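Local coordinates for protein peptidoglycan-N-acetylmuramic acid deacetylase PdaC (PDB 6H8N) that removes acetyl groups from the N-acetylmuramic acid residues of peptidoglycan, which makes the cell wall resistant to lysozyme, at residues F42-I56 with I93-R106. The protein carries 1 engineered substitution. Residues are numbered along the deposited sequence; the frame is centred on the assembly and turned at random.
Sequences FVLGSRVQYYPETLI and IIEKISGYRPTLVR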
# COMPACT_ATOMS: atom_id res chain seq x y z
N PHE A 42 3.58 -0.99 -2.01
CA PHE A 42 4.60 -1.70 -1.26
C PHE A 42 5.41 -2.49 -2.27
O PHE A 42 4.94 -3.49 -2.83
CB PHE A 42 3.94 -2.57 -0.19
CG PHE A 42 3.35 -1.75 0.92
CD1 PHE A 42 4.14 -1.37 1.99
CD2 PHE A 42 2.03 -1.30 0.87
CE1 PHE A 42 3.63 -0.58 3.01
CE2 PHE A 42 1.52 -0.51 1.90
CZ PHE A 42 2.32 -0.17 2.97
N VAL A 43 6.61 -2.00 -2.53
CA VAL A 43 7.40 -2.39 -3.69
C VAL A 43 8.50 -3.36 -3.28
O VAL A 43 9.07 -3.30 -2.18
CB VAL A 43 8.00 -1.16 -4.42
CG1 VAL A 43 6.89 -0.24 -4.93
CG2 VAL A 43 8.96 -0.40 -3.54
N LEU A 44 8.82 -4.24 -4.23
CA LEU A 44 9.96 -5.15 -4.11
C LEU A 44 11.21 -4.45 -4.62
O LEU A 44 11.22 -3.89 -5.71
CB LEU A 44 9.71 -6.40 -4.94
CG LEU A 44 8.76 -7.39 -4.29
CD1 LEU A 44 8.35 -8.46 -5.27
CD2 LEU A 44 9.37 -8.04 -3.07
N GLY A 45 12.28 -4.48 -3.82
CA GLY A 45 13.51 -3.84 -4.24
C GLY A 45 14.02 -4.34 -5.58
O GLY A 45 14.49 -3.57 -6.40
N SER A 46 13.93 -5.66 -5.82
CA SER A 46 14.39 -6.19 -7.11
C SER A 46 13.63 -5.57 -8.28
O SER A 46 14.21 -5.28 -9.33
CB SER A 46 14.26 -7.71 -7.11
OG SER A 46 12.92 -8.13 -6.91
N ARG A 47 12.33 -5.35 -8.12
CA ARG A 47 11.53 -4.75 -9.18
C ARG A 47 11.74 -3.25 -9.32
O ARG A 47 11.67 -2.72 -10.43
CB ARG A 47 10.04 -5.07 -8.99
CG ARG A 47 9.68 -6.45 -9.53
CD ARG A 47 8.19 -6.75 -9.47
NE ARG A 47 7.87 -7.92 -10.27
CZ ARG A 47 7.58 -7.90 -11.56
NH1 ARG A 47 7.48 -6.78 -12.22
NH2 ARG A 47 7.32 -9.05 -12.18
N VAL A 48 11.99 -2.54 -8.22
CA VAL A 48 12.41 -1.15 -8.32
C VAL A 48 13.67 -1.05 -9.17
O VAL A 48 13.80 -0.16 -10.01
CB VAL A 48 12.61 -0.55 -6.91
CG1 VAL A 48 13.26 0.81 -7.00
CG2 VAL A 48 11.30 -0.47 -6.18
N GLN A 49 14.62 -1.97 -8.96
CA GLN A 49 15.86 -1.95 -9.73
C GLN A 49 15.58 -2.18 -11.21
O GLN A 49 16.19 -1.53 -12.06
CB GLN A 49 16.81 -3.01 -9.18
CG GLN A 49 18.22 -2.96 -9.78
CD GLN A 49 19.18 -3.84 -9.01
OE1 GLN A 49 20.15 -3.35 -8.42
NE2 GLN A 49 18.89 -5.13 -8.97
N TYR A 50 14.64 -3.07 -11.54
CA TYR A 50 14.29 -3.31 -12.93
C TYR A 50 13.54 -2.14 -13.55
O TYR A 50 13.66 -1.90 -14.76
CB TYR A 50 13.40 -4.55 -13.04
CG TYR A 50 14.11 -5.89 -12.91
CD1 TYR A 50 15.24 -6.19 -13.63
CD2 TYR A 50 13.62 -6.87 -12.03
CE1 TYR A 50 15.87 -7.45 -13.51
CE2 TYR A 50 14.24 -8.11 -11.90
CZ TYR A 50 15.37 -8.39 -12.64
OH TYR A 50 16.00 -9.62 -12.54
N TYR A 51 12.73 -1.43 -12.75
CA TYR A 51 11.72 -0.49 -13.27
C TYR A 51 11.77 0.83 -12.51
O TYR A 51 10.77 1.28 -11.94
CB TYR A 51 10.34 -1.13 -13.14
CG TYR A 51 10.16 -2.42 -13.92
CD1 TYR A 51 10.30 -2.43 -15.30
CD2 TYR A 51 9.83 -3.60 -13.30
CE1 TYR A 51 10.11 -3.59 -16.03
CE2 TYR A 51 9.63 -4.76 -14.02
CZ TYR A 51 9.77 -4.74 -15.39
OH TYR A 51 9.57 -5.88 -16.14
N PRO A 52 12.92 1.50 -12.51
CA PRO A 52 13.06 2.74 -11.71
C PRO A 52 12.10 3.83 -12.15
O PRO A 52 11.64 4.63 -11.32
CB PRO A 52 14.52 3.13 -11.94
CG PRO A 52 14.91 2.46 -13.25
CD PRO A 52 14.17 1.16 -13.21
N GLU A 53 11.79 3.88 -13.45
CA GLU A 53 10.86 4.89 -13.96
C GLU A 53 9.49 4.80 -13.28
O GLU A 53 8.81 5.82 -13.12
CB GLU A 53 10.68 4.71 -15.48
CG GLU A 53 9.99 3.38 -15.93
CD GLU A 53 10.92 2.14 -15.97
OE1 GLU A 53 12.13 2.19 -15.64
OE2 GLU A 53 10.38 1.08 -16.37
N THR A 54 9.06 3.60 -12.93
CA THR A 54 7.74 3.44 -12.35
C THR A 54 7.72 3.90 -10.90
O THR A 54 6.72 4.46 -10.45
CB THR A 54 7.31 1.99 -12.51
OG1 THR A 54 7.48 1.59 -13.89
CG2 THR A 54 5.86 1.81 -12.13
N LEU A 55 8.83 3.72 -10.18
CA LEU A 55 8.95 4.32 -8.85
C LEU A 55 8.84 5.84 -8.94
O LEU A 55 8.11 6.47 -8.16
CB LEU A 55 10.29 3.94 -8.22
CG LEU A 55 10.63 4.66 -6.93
CD1 LEU A 55 9.65 4.32 -5.83
CD2 LEU A 55 12.04 4.37 -6.50
N ILE A 56 9.58 6.45 -9.87
CA ILE A 56 9.49 7.89 -10.01
C ILE A 56 8.06 8.32 -10.32
O ILE A 56 7.56 9.29 -9.74
CB ILE A 56 10.51 8.41 -11.06
CG1 ILE A 56 11.95 8.14 -10.63
CG2 ILE A 56 10.27 9.89 -11.34
CD1 ILE A 56 12.35 8.82 -9.35
N ILE A 93 17.94 0.90 -2.71
CA ILE A 93 17.66 1.10 -4.13
C ILE A 93 16.65 2.23 -4.32
O ILE A 93 16.76 3.04 -5.24
CB ILE A 93 17.25 -0.21 -4.84
CG1 ILE A 93 17.23 -0.03 -6.37
CG2 ILE A 93 15.86 -0.69 -4.39
CD1 ILE A 93 18.59 0.23 -6.99
N ILE A 94 15.65 2.30 -3.44
CA ILE A 94 14.67 3.38 -3.54
C ILE A 94 15.36 4.72 -3.36
O ILE A 94 15.12 5.67 -4.11
CB ILE A 94 13.53 3.16 -2.54
CG1 ILE A 94 12.74 1.91 -2.93
CG2 ILE A 94 12.63 4.40 -2.43
CD1 ILE A 94 11.79 1.44 -1.85
N GLU A 95 16.27 4.82 -2.38
CA GLU A 95 17.01 6.06 -2.15
C GLU A 95 17.88 6.42 -3.34
O GLU A 95 17.94 7.59 -3.75
CB GLU A 95 17.85 5.89 -0.88
CG GLU A 95 19.01 6.89 -0.71
CD GLU A 95 18.56 8.30 -0.43
OE1 GLU A 95 19.44 9.18 -0.36
OE2 GLU A 95 17.35 8.54 -0.26
N LYS A 96 18.56 5.44 -3.92
CA LYS A 96 19.47 5.68 -5.04
C LYS A 96 18.75 6.21 -6.27
O LYS A 96 19.33 6.98 -7.04
CB LYS A 96 20.19 4.37 -5.38
CG LYS A 96 21.27 4.45 -6.42
CD LYS A 96 22.08 3.14 -6.41
CE LYS A 96 21.83 2.32 -7.65
NZ LYS A 96 22.44 2.96 -8.85
N ILE A 97 17.52 5.78 -6.49
CA ILE A 97 16.76 6.20 -7.66
C ILE A 97 16.04 7.52 -7.43
O ILE A 97 15.91 8.32 -8.36
CB ILE A 97 15.77 5.09 -8.05
CG1 ILE A 97 16.53 3.86 -8.55
CG2 ILE A 97 14.75 5.59 -9.07
CD1 ILE A 97 15.70 2.62 -8.57
N SER A 98 15.55 7.74 -6.21
CA SER A 98 14.56 8.78 -5.96
C SER A 98 14.89 9.72 -4.82
O SER A 98 14.21 10.75 -4.69
CB SER A 98 13.19 8.13 -5.67
OG SER A 98 13.17 7.54 -4.38
N GLY A 99 15.84 9.39 -3.95
CA GLY A 99 16.07 10.20 -2.77
C GLY A 99 14.99 10.09 -1.71
O GLY A 99 15.02 10.87 -0.74
N TYR A 100 14.04 9.18 -1.88
CA TYR A 100 12.95 8.97 -0.92
C TYR A 100 13.31 7.84 0.03
O TYR A 100 13.88 6.83 -0.39
CB TYR A 100 11.70 8.61 -1.72
CG TYR A 100 10.37 8.36 -1.02
CD1 TYR A 100 9.40 9.36 -0.96
CD2 TYR A 100 10.01 7.08 -0.59
CE1 TYR A 100 8.14 9.13 -0.41
CE2 TYR A 100 8.78 6.85 0.02
CZ TYR A 100 7.82 7.87 0.06
OH TYR A 100 6.52 7.65 0.57
N ARG A 101 12.99 8.03 1.31
CA ARG A 101 13.18 7.03 2.35
C ARG A 101 11.82 6.55 2.86
O ARG A 101 11.17 7.26 3.63
CB ARG A 101 14.00 7.61 3.50
CG ARG A 101 14.21 6.58 4.61
CD ARG A 101 15.23 7.03 5.67
NE ARG A 101 14.78 8.20 6.41
CZ ARG A 101 15.39 8.68 7.49
NH1 ARG A 101 14.91 9.76 8.09
NH2 ARG A 101 16.48 8.09 7.97
N PRO A 102 11.37 5.36 2.48
CA PRO A 102 10.10 4.86 3.03
C PRO A 102 10.15 4.78 4.54
O PRO A 102 11.19 4.48 5.13
CB PRO A 102 9.98 3.46 2.43
CG PRO A 102 10.76 3.55 1.13
CD PRO A 102 11.93 4.46 1.48
N THR A 103 9.00 5.04 5.16
CA THR A 103 8.82 4.82 6.58
C THR A 103 7.96 3.60 6.89
O THR A 103 7.98 3.13 8.03
CB THR A 103 8.17 6.05 7.24
OG1 THR A 103 6.90 6.26 6.64
CG2 THR A 103 9.03 7.29 7.04
N LEU A 104 7.25 3.07 5.90
CA LEU A 104 6.35 1.94 6.07
C LEU A 104 7.00 0.68 5.52
O LEU A 104 7.56 0.69 4.42
CB LEU A 104 5.04 2.16 5.33
CG LEU A 104 4.26 3.44 5.64
CD1 LEU A 104 3.06 3.56 4.72
CD2 LEU A 104 3.82 3.43 7.08
N VAL A 105 6.88 -0.42 6.26
CA VAL A 105 7.33 -1.72 5.79
C VAL A 105 6.15 -2.69 5.84
O VAL A 105 5.34 -2.65 6.78
CB VAL A 105 8.53 -2.24 6.61
CG1 VAL A 105 8.17 -2.47 8.07
CG2 VAL A 105 9.13 -3.51 5.98
N ARG A 106 6.06 -3.55 4.84
CA ARG A 106 5.04 -4.59 4.79
C ARG A 106 5.76 -5.92 4.60
O ARG A 106 6.17 -6.25 3.48
CB ARG A 106 4.05 -4.31 3.67
CG ARG A 106 2.98 -5.36 3.53
CD ARG A 106 1.92 -4.94 2.55
NE ARG A 106 0.95 -4.02 3.11
CZ ARG A 106 -0.08 -3.52 2.44
NH1 ARG A 106 -0.24 -3.82 1.16
NH2 ARG A 106 -0.95 -2.74 3.06
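One face of the Phe42 ring is covered by the guanidinium of Arg106, a stack of guanidinium on ring with the two planes 20° apart and their centres separated by 3.9 Å. The overlap is displaced toward the CD2 and CE2 rim, where CZ of Arg106 comes within 3.4 Å of Phe42 CD2, while its CD sits over the same face in a CH-pi contact. CE1 of the ring meets CB of Leu104 obliquely, at 3.9 Å. The arginine leaves its backbone extended and bends only at CG-CD (chi3 -80°), a bend that lays the guanidinium flat on the ring. Its rotation is fixed by outside partners: NE donates to Ala125 O, and NH1 to Thr15 OG1 and Ser17 OG. Ser17 is an engineered residue at the position of the presumed proton acceptor, and the Arg106 carbonyl receives His68 ND1, from a zinc ligand, which is consistent with Arg106 acting as a second-shell residue, backed by Phe42, in the C-terminal polysaccharide deacetylase (NodB-homology) domain of PdaC. At the other end of the contact, helix 93-98 packs on helices 45-50 and 52-56, nearly parallel to the first and steeply across the second. Ile97 is the knob here, set in a hole lined by Val48, Pro52, Leu55 and Ile56. In the conformer described, one of two, its CD1 turns to Val48 CG1 and Pro52 CB, and CG2 faces Pro52 CB and Leu55 CD2. Ile93 CG2 lies 3.8 Å from Gly45 O, and Ile94 CD1 meets CG2 of Val43, on strand 40-43 of the parallel sheet. Where the helix ends, Ser98 OG donates to Ile94 O from above the carbonyl plane and accepts from Tyr100 N, an ST turn, while Ser98 CB meets Ile56 CD1 at 3.8 Å.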